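PDB 3CCY: putative TetR-family transcriptional regulator, which probably binds operator DNA through an N-terminal helix-turn-helix and regulates transcription, most likely as a repressor, as other TetR-family proteins do. Local coordinates for residues T18-A23 / L62-T67; D39-R42 / S47-R50; T68-L73 / K125-K130; I101-R106 / Y174-S179. All coordinates share one frame; numbering follows the deposited sequence.

Contact 1. Residues T18-A23 / L62-T67; sequences TIIERA and LRDMLT
I20 is the first residue of 18-23 to meet 62-67, and it does so with both branches. Its CG1 lies anti to the carbonyl carbon (chi1 -67°), which sends CD1 to D64, where it stands 3.5 Å from OD2; the two side chains cross at about a right angle. This is apolar carbon against a carboxylate oxygen and adds no hydrogen bond, while OD1 of D64 has a long, weak ion pair with R16. The other branch, CG2 of I20, rests 3.8 Å from CB of M65, a selenomethionine, and the two side chains run past each other in opposite senses. Segments 18-23 and 62-67, on helices 15-29 and 58-81, cross at -88°, their axes 10.2 Å apart at closest, so that the first helix of the TetR-type DNA-binding domain sits across the long helix that leads into the C-terminal domain. CE of M65 also reaches the backbone O of I20, at 3.6 Å. One turn on, A23 brings CB to 3.8 Å from CE of M65, whose bend at chi3 (53°) places this methyl against helix 15-29. V61 also packs on both I20 and A23, while V111 of helix 87-115 touches M65.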
loop_
_atom_site.group_PDB
_atom_site.type_symbol
_atom_site.label_atom_id
_atom_site.label_comp_id
_atom_site.label_asym_id
_atom_site.label_seq_id
_atom_site.Cartn_x
_atom_site.Cartn_y
_atom_site.Cartn_z
ATOM N N THR A 18 12.757 2.139 -24.472
ATOM C CA THR A 18 13.929 2.282 -23.611
ATOM C C THR A 18 13.719 3.458 -22.656
ATOM O O THR A 18 13.982 3.346 -21.459
ATOM C CB THR A 18 15.225 2.479 -24.424
ATOM O OG1 THR A 18 15.239 1.565 -25.526
ATOM C CG2 THR A 18 16.460 2.248 -23.550
ATOM N N ILE A 19 13.237 4.577 -23.198
ATOM C CA ILE A 19 12.882 5.753 -22.404
ATOM C C ILE A 19 11.861 5.354 -21.339
ATOM O O ILE A 19 12.091 5.562 -20.151
ATOM C CB ILE A 19 12.331 6.904 -23.294
ATOM C CG1 ILE A 19 13.366 7.301 -24.353
ATOM C CG2 ILE A 19 11.941 8.115 -22.443
ATOM C CD1 ILE A 19 12.761 7.808 -25.634
ATOM N N ILE A 20 10.759 4.754 -21.784
ATOM C CA ILE A 20 9.708 4.252 -20.905
ATOM C C ILE A 20 10.263 3.290 -19.852
ATOM O O ILE A 20 9.952 3.423 -18.669
ATOM C CB ILE A 20 8.561 3.571 -21.717
ATOM C CG1 ILE A 20 7.800 4.602 -22.559
ATOM C CG2 ILE A 20 7.594 2.828 -20.793
ATOM C CD1 ILE A 20 6.864 5.499 -21.750
ATOM N N GLU A 21 11.089 2.338 -20.297
ATOM C CA GLU A 21 11.709 1.327 -19.433
ATOM C C GLU A 21 12.598 1.978 -18.374
ATOM O O GLU A 21 12.516 1.644 -17.188
ATOM C CB GLU A 21 12.545 0.352 -20.281
ATOM C CG GLU A 21 12.928 -0.979 -19.596
ATOM C CD GLU A 21 13.647 -1.967 -20.546
ATOM O OE1 GLU A 21 13.598 -3.194 -20.270
ATOM O OE2 GLU A 21 14.254 -1.525 -21.559
ATOM N N ARG A 22 13.434 2.917 -18.814
ATOM C CA ARG A 22 14.417 3.553 -17.941
ATOM C C ARG A 22 13.760 4.555 -16.974
ATOM O O ARG A 22 14.148 4.636 -15.802
ATOM C CB ARG A 22 15.546 4.192 -18.770
ATOM C CG ARG A 22 16.944 3.784 -18.313
ATOM C CD ARG A 22 17.486 2.568 -19.073
ATOM N NE ARG A 22 18.476 2.956 -20.086
ATOM C CZ ARG A 22 19.127 2.113 -20.892
ATOM N NH1 ARG A 22 18.907 0.802 -20.827
ATOM N NH2 ARG A 22 19.997 2.586 -21.771
ATOM N N ALA A 23 12.757 5.289 -17.467
ATOM C CA ALA A 23 11.944 6.196 -16.645
ATOM C C ALA A 23 11.160 5.460 -15.560
ATOM O O ALA A 23 11.113 5.907 -14.407
ATOM C CB ALA A 23 10.981 6.972 -17.515
ATOM N N LEU A 62 5.060 9.569 -18.232
ATOM C CA LEU A 62 4.275 8.936 -17.184
ATOM C C LEU A 62 2.898 8.472 -17.666
ATOM O O LEU A 62 2.494 7.342 -17.388
ATOM C CB LEU A 62 4.136 9.849 -15.948
ATOM C CG LEU A 62 3.314 9.341 -14.751
ATOM C CD1 LEU A 62 3.891 8.072 -14.130
ATOM C CD2 LEU A 62 3.151 10.383 -13.674
ATOM N N ARG A 63 2.182 9.339 -18.373
ATOM C CA ARG A 63 0.823 9.035 -18.803
ATOM C C ARG A 63 0.829 7.803 -19.702
ATOM O O ARG A 63 0.012 6.901 -19.518
ATOM C CB ARG A 63 0.167 10.244 -19.493
ATOM C CG ARG A 63 -1.284 10.008 -19.952
ATOM C CD ARG A 63 -1.833 11.166 -20.786
ATOM N NE ARG A 63 -1.071 11.409 -22.016
ATOM C CZ ARG A 63 -0.380 12.523 -22.290
ATOM N NH1 ARG A 63 0.265 12.631 -23.446
ATOM N NH2 ARG A 63 -0.326 13.533 -21.425
ATOM N N ASP A 64 1.775 7.759 -20.638
ATOM C CA ASP A 64 1.921 6.619 -21.547
ATOM C C ASP A 64 2.215 5.290 -20.835
ATOM O O ASP A 64 1.519 4.292 -21.075
ATOM C CB ASP A 64 2.954 6.938 -22.641
ATOM C CG ASP A 64 3.177 5.784 -23.606
ATOM O OD1 ASP A 64 2.730 5.893 -24.766
ATOM O OD2 ASP A 64 3.811 4.773 -23.217
HETATM N N MSE A 65 3.195 5.253 -19.934
HETATM C CA MSE A 65 3.499 3.976 -19.255
HETATM C C MSE A 65 2.371 3.487 -18.345
HETATM O O MSE A 65 2.193 2.281 -18.159
HETATM C CB MSE A 65 4.813 4.036 -18.466
HETATM C CG MSE A 65 4.672 4.610 -17.084
HETATM SE SE MSE A 65 6.298 4.674 -16.044
HETATM C CE MSE A 65 7.473 5.591 -17.257
ATOM N N LEU A 66 1.635 4.420 -17.758
ATOM C CA LEU A 66 0.506 4.066 -16.931
ATOM C C LEU A 66 -0.644 3.549 -17.787
ATOM O O LEU A 66 -1.312 2.594 -17.432
ATOM C CB LEU A 66 0.073 5.269 -16.099
ATOM C CG LEU A 66 1.067 5.678 -14.999
ATOM C CD1 LEU A 66 0.404 6.591 -13.979
ATOM C CD2 LEU A 66 1.651 4.444 -14.300
ATOM N N THR A 67 -0.845 4.187 -18.928
ATOM C CA THR A 67 -1.948 3.825 -19.816
ATOM C C THR A 67 -1.746 2.429 -20.408
ATOM O O THR A 67 -2.657 1.592 -20.386
ATOM C CB THR A 67 -2.133 4.878 -20.928
ATOM O OG1 THR A 67 -2.488 6.131 -20.331
ATOM C CG2 THR A 67 -3.224 4.479 -21.893
#

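Contact 2. Residues D39-R42 / S47-R50; sequences DIAR and SKSR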
loop_
_atom_site.group_PDB
_atom_site.type_symbol
_atom_site.label_atom_id
_atom_site.label_comp_id
_atom_site.label_asym_id
_atom_site.label_seq_id
_atom_site.Cartn_x
_atom_site.Cartn_y
_atom_site.Cartn_z
ATOM N N ASP A 39 17.736 13.608 -15.988
ATOM C CA ASP A 39 18.036 12.281 -15.424
ATOM C C ASP A 39 17.729 11.148 -16.416
ATOM O O ASP A 39 18.536 10.232 -16.592
ATOM C CB ASP A 39 17.230 12.053 -14.138
ATOM C CG ASP A 39 17.690 12.928 -12.982
ATOM O OD1 ASP A 39 18.876 13.315 -12.950
ATOM O OD2 ASP A 39 16.862 13.213 -12.087
ATOM N N ILE A 40 16.555 11.223 -17.055
ATOM C CA ILE A 40 16.144 10.259 -18.083
ATOM C C ILE A 40 17.054 10.332 -19.322
ATOM O O ILE A 40 17.464 9.210 -19.802
ATOM C CB ILE A 40 14.652 10.458 -18.459
ATOM C CG1 ILE A 40 13.740 10.267 -17.208
ATOM C CG2 ILE A 40 14.222 9.468 -19.616
ATOM C CD1 ILE A 40 12.396 11.082 -17.358
ATOM N N ALA A 41 17.323 11.573 -19.790
ATOM C CA ALA A 41 18.132 11.751 -20.978
ATOM C C ALA A 41 19.436 10.969 -20.876
ATOM O O ALA A 41 19.796 10.211 -21.805
ATOM C CB ALA A 41 18.365 13.261 -21.235
ATOM N N ARG A 42 20.099 11.112 -19.697
ATOM C CA ARG A 42 21.397 10.490 -19.453
ATOM C C ARG A 42 21.324 9.042 -18.940
ATOM O O ARG A 42 22.347 8.358 -18.887
ATOM C CB ARG A 42 22.237 11.362 -18.521
ATOM C CG ARG A 42 22.706 12.697 -19.145
ATOM C CD ARG A 42 23.121 13.701 -18.070
ATOM N NE ARG A 42 22.124 13.800 -16.994
ATOM C CZ ARG A 42 22.173 13.129 -15.839
ATOM N NH1 ARG A 42 23.182 12.303 -15.576
ATOM N NH2 ARG A 42 21.210 13.288 -14.937
ATOM N N SER A 47 21.175 12.667 -25.192
ATOM C CA SER A 47 20.981 14.104 -25.022
ATOM C C SER A 47 19.524 14.409 -24.680
ATOM O O SER A 47 18.623 13.663 -25.074
ATOM C CB SER A 47 21.408 14.861 -26.283
ATOM O OG SER A 47 20.666 14.432 -27.411
ATOM N N LYS A 48 19.302 15.506 -23.951
ATOM C CA LYS A 48 17.953 15.924 -23.538
ATOM C C LYS A 48 17.024 16.215 -24.730
ATOM O O LYS A 48 15.800 16.104 -24.604
ATOM C CB LYS A 48 18.018 17.138 -22.599
ATOM C CG LYS A 48 16.817 17.248 -21.619
ATOM C CD LYS A 48 16.652 18.696 -21.099
ATOM C CE LYS A 48 17.306 18.867 -19.701
ATOM N NZ LYS A 48 18.868 18.950 -19.736
ATOM N N SER A 49 17.612 16.570 -25.876
ATOM C CA SER A 49 16.861 16.857 -27.110
ATOM C C SER A 49 16.036 15.640 -27.586
ATOM O O SER A 49 14.817 15.816 -27.856
ATOM C CB SER A 49 17.817 17.312 -28.227
ATOM O OG SER A 49 18.846 18.160 -27.723
ATOM N N ARG A 50 16.786 14.495 -27.703
ATOM C CA ARG A 50 16.237 13.310 -28.358
ATOM C C ARG A 50 15.028 12.675 -27.652
ATOM O O ARG A 50 14.320 11.856 -28.243
ATOM C CB ARG A 50 17.345 12.278 -28.591
ATOM C CG ARG A 50 18.475 12.787 -29.487
ATOM C CD ARG A 50 19.309 11.654 -30.082
ATOM N NE ARG A 50 18.533 10.821 -31.009
ATOM C CZ ARG A 50 18.013 9.631 -30.702
ATOM N NH1 ARG A 50 17.320 8.952 -31.613
ATOM N NH2 ARG A 50 18.182 9.114 -29.489
#
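The CB of A41 is directed toward 47-50 and makes its nearest approach, 3.5 Å, to K48 CA. A41 CB lies almost as near to K48 N, at 3.6 Å, and is 3.8 Å from S47 C, so a single methyl covers the link between the two residues. The CA atoms of A41 and K48 are 4.9 Å apart, a spacing that the small side chain of A41 fits. K48 turns its own CB across the line of approach, leaving it 4.1 Å from A41 CB. The lysine chain bends at chi3 and chi4 and ends with K48 NZ 6.7 Å from R42 NE, two like charges that do not touch. R42 turns its guanidinium edge to D39 within the same helix, where R42 NH2 and D39 OD1 form a salt bridge of 3.1 Å with the oxygen in the guanidinium plane. No hydrogen bond joins the two segments. Both lie in the predicted helix-turn-helix motif; residues 48-50 have helical backbone angles without the regular bonds, and in TetR relatives this part of the motif belongs to the helix that reads DNA, probably so here too. L51 packs beside A41 and I40, and I40 packs on I19 and M26 of helix 15-29.

Contact 3. Residues T68-L73 / K125-K130; sequences THVDSL and KALIAK
V70 is the apolar centre of a near-parallel helix pair in this TetR-type fold, where helix 58-81 lies beside helix 122-145 with segment axes 10.4 Å apart and inclined by 22°. Its CB is directed at the partner helix, and its two methyls divide the work. CG1 of V70 sits between the backbone N and the carbonyl carbon (chi1 73°), from where it reaches CD2 of L127 at 3.8 Å and CD of K130 at 3.7 Å. CG2 of V70 lies against CB of K130, also at 3.8 Å. On this packed side L127 also touches L116 and L119 from a loop. The more open side belongs to D71 and K130, both partly exposed, with L74 packing on K130. The lysine serves two purposes: its methylene chain covers V70, while its end turns off at chi4 toward the carboxylate of D71. D71 does not aim its CB at helix 122-145, yet its carboxylate comes close enough for a salt bridge that is also a hydrogen bond. NZ of K130 meets OD1 of D71 on the syn side, 2.6 Å away and 19° out of the carboxylate plane.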
loop_
_atom_site.group_PDB
_atom_site.type_symbol
_atom_site.label_atom_id
_atom_site.label_comp_id
_atom_site.label_asym_id
_atom_site.label_seq_id
_atom_site.Cartn_x
_atom_site.Cartn_y
_atom_site.Cartn_z
ATOM N N THR A 68 -0.554 2.170 -20.926
ATOM C CA THR A 68 -0.313 0.891 -21.551
ATOM C C THR A 68 -0.342 -0.204 -20.488
ATOM O O THR A 68 -0.811 -1.302 -20.746
ATOM C CB THR A 68 0.986 0.853 -22.396
ATOM O OG1 THR A 68 2.128 0.752 -21.538
ATOM C CG2 THR A 68 1.093 2.093 -23.297
ATOM N N HIS A 69 0.112 0.107 -19.280
ATOM C CA HIS A 69 0.128 -0.877 -18.230
ATOM C C HIS A 69 -1.269 -1.289 -17.723
ATOM O O HIS A 69 -1.525 -2.491 -17.513
ATOM C CB HIS A 69 0.955 -0.376 -17.051
ATOM C CG HIS A 69 1.071 -1.376 -15.955
ATOM N ND1 HIS A 69 1.934 -2.446 -16.024
ATOM C CD2 HIS A 69 0.431 -1.479 -14.767
ATOM C CE1 HIS A 69 1.822 -3.162 -14.922
ATOM N NE2 HIS A 69 0.909 -2.604 -14.152
ATOM N N VAL A 70 -2.139 -0.316 -17.464
ATOM C CA VAL A 70 -3.505 -0.636 -17.022
ATOM C C VAL A 70 -4.303 -1.243 -18.186
ATOM O O VAL A 70 -5.082 -2.167 -17.966
ATOM C CB VAL A 70 -4.254 0.554 -16.324
ATOM C CG1 VAL A 70 -4.674 1.623 -17.289
ATOM C CG2 VAL A 70 -5.488 0.041 -15.499
ATOM N N ASP A 71 -4.061 -0.773 -19.422
ATOM C CA ASP A 71 -4.724 -1.359 -20.587
ATOM C C ASP A 71 -4.363 -2.842 -20.712
ATOM O O ASP A 71 -5.224 -3.672 -20.945
ATOM C CB ASP A 71 -4.396 -0.597 -21.891
ATOM C CG ASP A 71 -5.191 0.694 -22.032
ATOM O OD1 ASP A 71 -6.117 0.935 -21.232
ATOM O OD2 ASP A 71 -4.889 1.487 -22.946
ATOM N N SER A 72 -3.098 -3.170 -20.506
ATOM C CA SER A 72 -2.642 -4.569 -20.565
ATOM C C SER A 72 -3.292 -5.438 -19.482
ATOM O O SER A 72 -3.757 -6.558 -19.753
ATOM C CB SER A 72 -1.129 -4.624 -20.432
ATOM O OG SER A 72 -0.605 -5.718 -21.149
ATOM N N LEU A 73 -3.321 -4.918 -18.257
ATOM C CA LEU A 73 -3.890 -5.625 -17.143
ATOM C C LEU A 73 -5.386 -5.918 -17.409
ATOM O O LEU A 73 -5.869 -7.031 -17.167
ATOM C CB LEU A 73 -3.699 -4.781 -15.885
ATOM C CG LEU A 73 -3.717 -5.392 -14.497
ATOM C CD1 LEU A 73 -3.181 -6.826 -14.434
ATOM C CD2 LEU A 73 -2.936 -4.459 -13.538
ATOM N N LYS A 125 -8.149 11.045 -14.210
ATOM C CA LYS A 125 -9.480 10.471 -14.058
ATOM C C LYS A 125 -9.844 9.451 -15.127
ATOM O O LYS A 125 -10.650 8.555 -14.872
ATOM C CB LYS A 125 -10.537 11.567 -13.961
ATOM C CG LYS A 125 -10.539 12.278 -12.607
ATOM C CD LYS A 125 -11.504 13.449 -12.600
ATOM C CE LYS A 125 -11.615 14.072 -11.206
ATOM N NZ LYS A 125 -12.377 15.348 -11.286
ATOM N N ALA A 126 -9.273 9.596 -16.322
ATOM C CA ALA A 126 -9.337 8.536 -17.325
ATOM C C ALA A 126 -8.660 7.260 -16.801
ATOM O O ALA A 126 -9.174 6.159 -16.995
ATOM C CB ALA A 126 -8.696 8.986 -18.622
ATOM N N LEU A 127 -7.515 7.420 -16.135
ATOM C CA LEU A 127 -6.777 6.285 -15.556
ATOM C C LEU A 127 -7.427 5.772 -14.286
ATOM O O LEU A 127 -7.448 4.575 -14.054
ATOM C CB LEU A 127 -5.304 6.633 -15.311
ATOM C CG LEU A 127 -4.470 6.764 -16.592
ATOM C CD1 LEU A 127 -3.260 7.638 -16.358
ATOM C CD2 LEU A 127 -4.054 5.387 -17.100
ATOM N N ILE A 128 -7.967 6.679 -13.468
ATOM C CA ILE A 128 -8.742 6.268 -12.297
ATOM C C ILE A 128 -9.957 5.440 -12.754
ATOM O O ILE A 128 -10.353 4.489 -12.076
ATOM C CB ILE A 128 -9.220 7.480 -11.440
ATOM C CG1 ILE A 128 -8.032 8.072 -10.667
ATOM C CG2 ILE A 128 -10.275 7.029 -10.397
ATOM C CD1 ILE A 128 -8.287 9.479 -10.086
ATOM N N ALA A 129 -10.550 5.820 -13.885
ATOM C CA ALA A 129 -11.675 5.066 -14.417
ATOM C C ALA A 129 -11.273 3.628 -14.788
ATOM O O ALA A 129 -12.040 2.694 -14.577
ATOM C CB ALA A 129 -12.278 5.766 -15.603
ATOM N N LYS A 130 -10.082 3.461 -15.361
ATOM C CA LYS A 130 -9.575 2.136 -15.716
ATOM C C LYS A 130 -9.258 1.284 -14.497
ATOM O O LYS A 130 -9.477 0.085 -14.515
ATOM C CB LYS A 130 -8.392 2.245 -16.659
ATOM C CG LYS A 130 -8.836 2.668 -18.070
ATOM C CD LYS A 130 -7.649 2.958 -18.970
ATOM C CE LYS A 130 -8.088 3.427 -20.361
ATOM N NZ LYS A 130 -8.308 2.264 -21.252
#

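Contact 4. Residues I101-R106 / Y174-S179; sequences IYATSR and YKADGS
Y102 carries this contact, its CB directed toward the 174-179 loop and its ring swung anti to the backbone N (chi1 -178°). Beyond CB and CG, the CD2 atom of Y102 lies 4.3 Å from CB of A176 and also approaches the ring of Y174. The next atom, CE2 of Y102, makes the closest ring contact, 3.3 Å from CD2 of Y174. The two rings meet rim to rim, with centroids 5.8 Å apart and planes at 36°, so neither lies over the face of the other. CZ of Y102 is 3.5 Å from the backbone O of Y174, and the hydroxyl at the tip, OH, donates a hydrogen bond of 2.6 Å to that oxygen, slightly tilted from the carbonyl plane. The OH of Y102 also accepts from NE of R106, 3.1 Å away and nearly in the guanidinium plane, with an N-H...O angle of 158°. With one bond given and one received, the rotation of the phenol hydroxyl is probably well fixed. Beside the ring, A103 CB and A176 CB touch at 3.9 Å, A176 standing in a type I beta turn from K175 to G178. The loop is thus fastened to helix 87-115, within the C-terminal domain of the family. NH2 of R106 hydrogen-bonds Y171 O, the hydroxyl of Y174 bonds V180 O, and P182 at the start of helix 182-195 packs on A103, Y174 and A176.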
loop_
_atom_site.group_PDB
_atom_site.type_symbol
_atom_site.label_atom_id
_atom_site.label_comp_id
_atom_site.label_asym_id
_atom_site.label_seq_id
_atom_site.Cartn_x
_atom_site.Cartn_y
_atom_site.Cartn_z
ATOM N N ILE A 101 2.228 -10.255 -13.252
ATOM C CA ILE A 101 2.529 -8.921 -13.753
ATOM C C ILE A 101 3.524 -8.154 -12.840
ATOM O O ILE A 101 4.426 -7.459 -13.329
ATOM C CB ILE A 101 1.221 -8.195 -14.126
ATOM C CG1 ILE A 101 0.594 -8.942 -15.324
ATOM C CG2 ILE A 101 1.465 -6.717 -14.441
ATOM C CD1 ILE A 101 -0.752 -8.416 -15.791
ATOM N N TYR A 102 3.431 -8.371 -11.526
ATOM C CA TYR A 102 4.500 -7.962 -10.578
ATOM C C TYR A 102 5.890 -8.620 -10.816
ATOM O O TYR A 102 6.934 -7.943 -10.897
ATOM C CB TYR A 102 4.021 -8.241 -9.160
ATOM C CG TYR A 102 5.009 -7.830 -8.099
ATOM C CD1 TYR A 102 5.101 -6.487 -7.678
ATOM C CD2 TYR A 102 5.841 -8.783 -7.499
ATOM C CE1 TYR A 102 6.004 -6.099 -6.701
ATOM C CE2 TYR A 102 6.741 -8.404 -6.513
ATOM C CZ TYR A 102 6.822 -7.061 -6.122
ATOM O OH TYR A 102 7.718 -6.702 -5.168
ATOM N N ALA A 103 5.906 -9.942 -10.931
ATOM C CA ALA A 103 7.105 -10.684 -11.268
ATOM C C ALA A 103 7.765 -10.200 -12.576
ATOM O O ALA A 103 8.999 -10.199 -12.705
ATOM C CB ALA A 103 6.774 -12.190 -11.369
ATOM N N THR A 104 6.953 -9.797 -13.552
ATOM C CA THR A 104 7.513 -9.402 -14.840
ATOM C C THR A 104 7.699 -7.889 -14.940
ATOM O O THR A 104 8.730 -7.443 -15.397
ATOM C CB THR A 104 6.715 -9.983 -16.035
ATOM O OG1 THR A 104 5.368 -9.552 -15.959
ATOM C CG2 THR A 104 6.707 -11.485 -15.975
ATOM N N SER A 105 6.730 -7.126 -14.442
ATOM C CA SER A 105 6.638 -5.681 -14.672
ATOM C C SER A 105 6.629 -4.867 -13.382
ATOM O O SER A 105 5.844 -3.925 -13.255
ATOM C CB SER A 105 5.354 -5.362 -15.460
ATOM O OG SER A 105 5.540 -5.588 -16.840
ATOM N N ARG A 106 7.506 -5.213 -12.445
ATOM C CA ARG A 106 7.515 -4.591 -11.115
ATOM C C ARG A 106 7.535 -3.048 -11.155
ATOM O O ARG A 106 6.690 -2.383 -10.522
ATOM C CB ARG A 106 8.690 -5.104 -10.272
ATOM C CG ARG A 106 8.558 -4.635 -8.811
ATOM C CD ARG A 106 9.703 -5.055 -7.882
ATOM N NE ARG A 106 9.415 -4.523 -6.544
ATOM C CZ ARG A 106 9.732 -3.289 -6.161
ATOM N NH1 ARG A 106 10.387 -2.477 -6.986
ATOM N NH2 ARG A 106 9.408 -2.861 -4.952
ATOM N N TYR A 174 7.639 -8.015 -0.852
ATOM C CA TYR A 174 7.747 -9.306 -1.566
ATOM C C TYR A 174 8.757 -9.289 -2.695
ATOM O O TYR A 174 8.764 -8.376 -3.524
ATOM C CB TYR A 174 6.381 -9.743 -2.094
ATOM C CG TYR A 174 6.442 -10.965 -2.966
ATOM C CD1 TYR A 174 6.752 -12.205 -2.424
ATOM C CD2 TYR A 174 6.205 -10.868 -4.357
ATOM C CE1 TYR A 174 6.824 -13.363 -3.222
ATOM C CE2 TYR A 174 6.302 -11.992 -5.178
ATOM C CZ TYR A 174 6.599 -13.239 -4.595
ATOM O OH TYR A 174 6.689 -14.347 -5.389
ATOM N N LYS A 175 9.628 -10.298 -2.722
ATOM C CA LYS A 175 10.602 -10.448 -3.813
ATOM C C LYS A 175 10.241 -11.680 -4.661
ATOM O O LYS A 175 10.244 -12.812 -4.165
ATOM C CB LYS A 175 12.022 -10.521 -3.259
ATOM C CG LYS A 175 12.639 -9.180 -2.721
ATOM C CD LYS A 175 11.666 -8.182 -2.036
ATOM C CE LYS A 175 12.403 -7.186 -1.073
ATOM N NZ LYS A 175 11.571 -5.999 -0.599
ATOM N N ALA A 176 9.890 -11.440 -5.925
ATOM C CA ALA A 176 9.390 -12.471 -6.801
ATOM C C ALA A 176 10.406 -13.586 -7.174
ATOM O O ALA A 176 9.996 -14.645 -7.723
ATOM C CB ALA A 176 8.799 -11.849 -8.073
ATOM N N ASP A 177 11.695 -13.344 -6.922
ATOM C CA ASP A 177 12.741 -14.348 -7.204
ATOM C C ASP A 177 13.169 -15.110 -5.948
ATOM O O ASP A 177 14.202 -15.797 -5.939
ATOM C CB ASP A 177 13.958 -13.699 -7.900
ATOM C CG ASP A 177 14.692 -12.706 -7.020
ATOM O OD1 ASP A 177 14.265 -12.417 -5.871
ATOM O OD2 ASP A 177 15.738 -12.201 -7.476
ATOM N N GLY A 178 12.361 -15.000 -4.898
ATOM C CA GLY A 178 12.708 -15.614 -3.598
ATOM C C GLY A 178 12.121 -17.000 -3.426
ATOM O O GLY A 178 11.623 -17.615 -4.376
ATOM N N SER A 179 12.158 -17.476 -2.195
ATOM C CA SER A 179 11.669 -18.808 -1.818
ATOM C C SER A 179 10.254 -19.107 -2.317
ATOM O O SER A 179 10.008 -20.169 -2.977
ATOM C CB SER A 179 11.686 -18.897 -0.299
ATOM O OG SER A 179 13.017 -19.038 0.093
#

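In the fold
Contacts 1 and 3 share helix 58-81, with centres 13 Å apart, and L127 of contact 3 packs against L66 and T67 of contact 1. Contact 2 falls in the chain between the two segments of contact 1, their centres 14 Å apart, and I19 touches I40 there; both belong to the TetR-type DNA-binding domain. Contacts 3 and 4 alternate along the sequence and sit on opposite sides of the chain's centre, with their own centres 21 Å apart, yet L73 and H69 meet I101. Helix 58-81 therefore physically connects the predicted DNA-binding region with the C-terminal helices, a path consistent with signal transmission in TetR relatives. Contacts 2 and 4 are the most separated, their centres 29 Å apart.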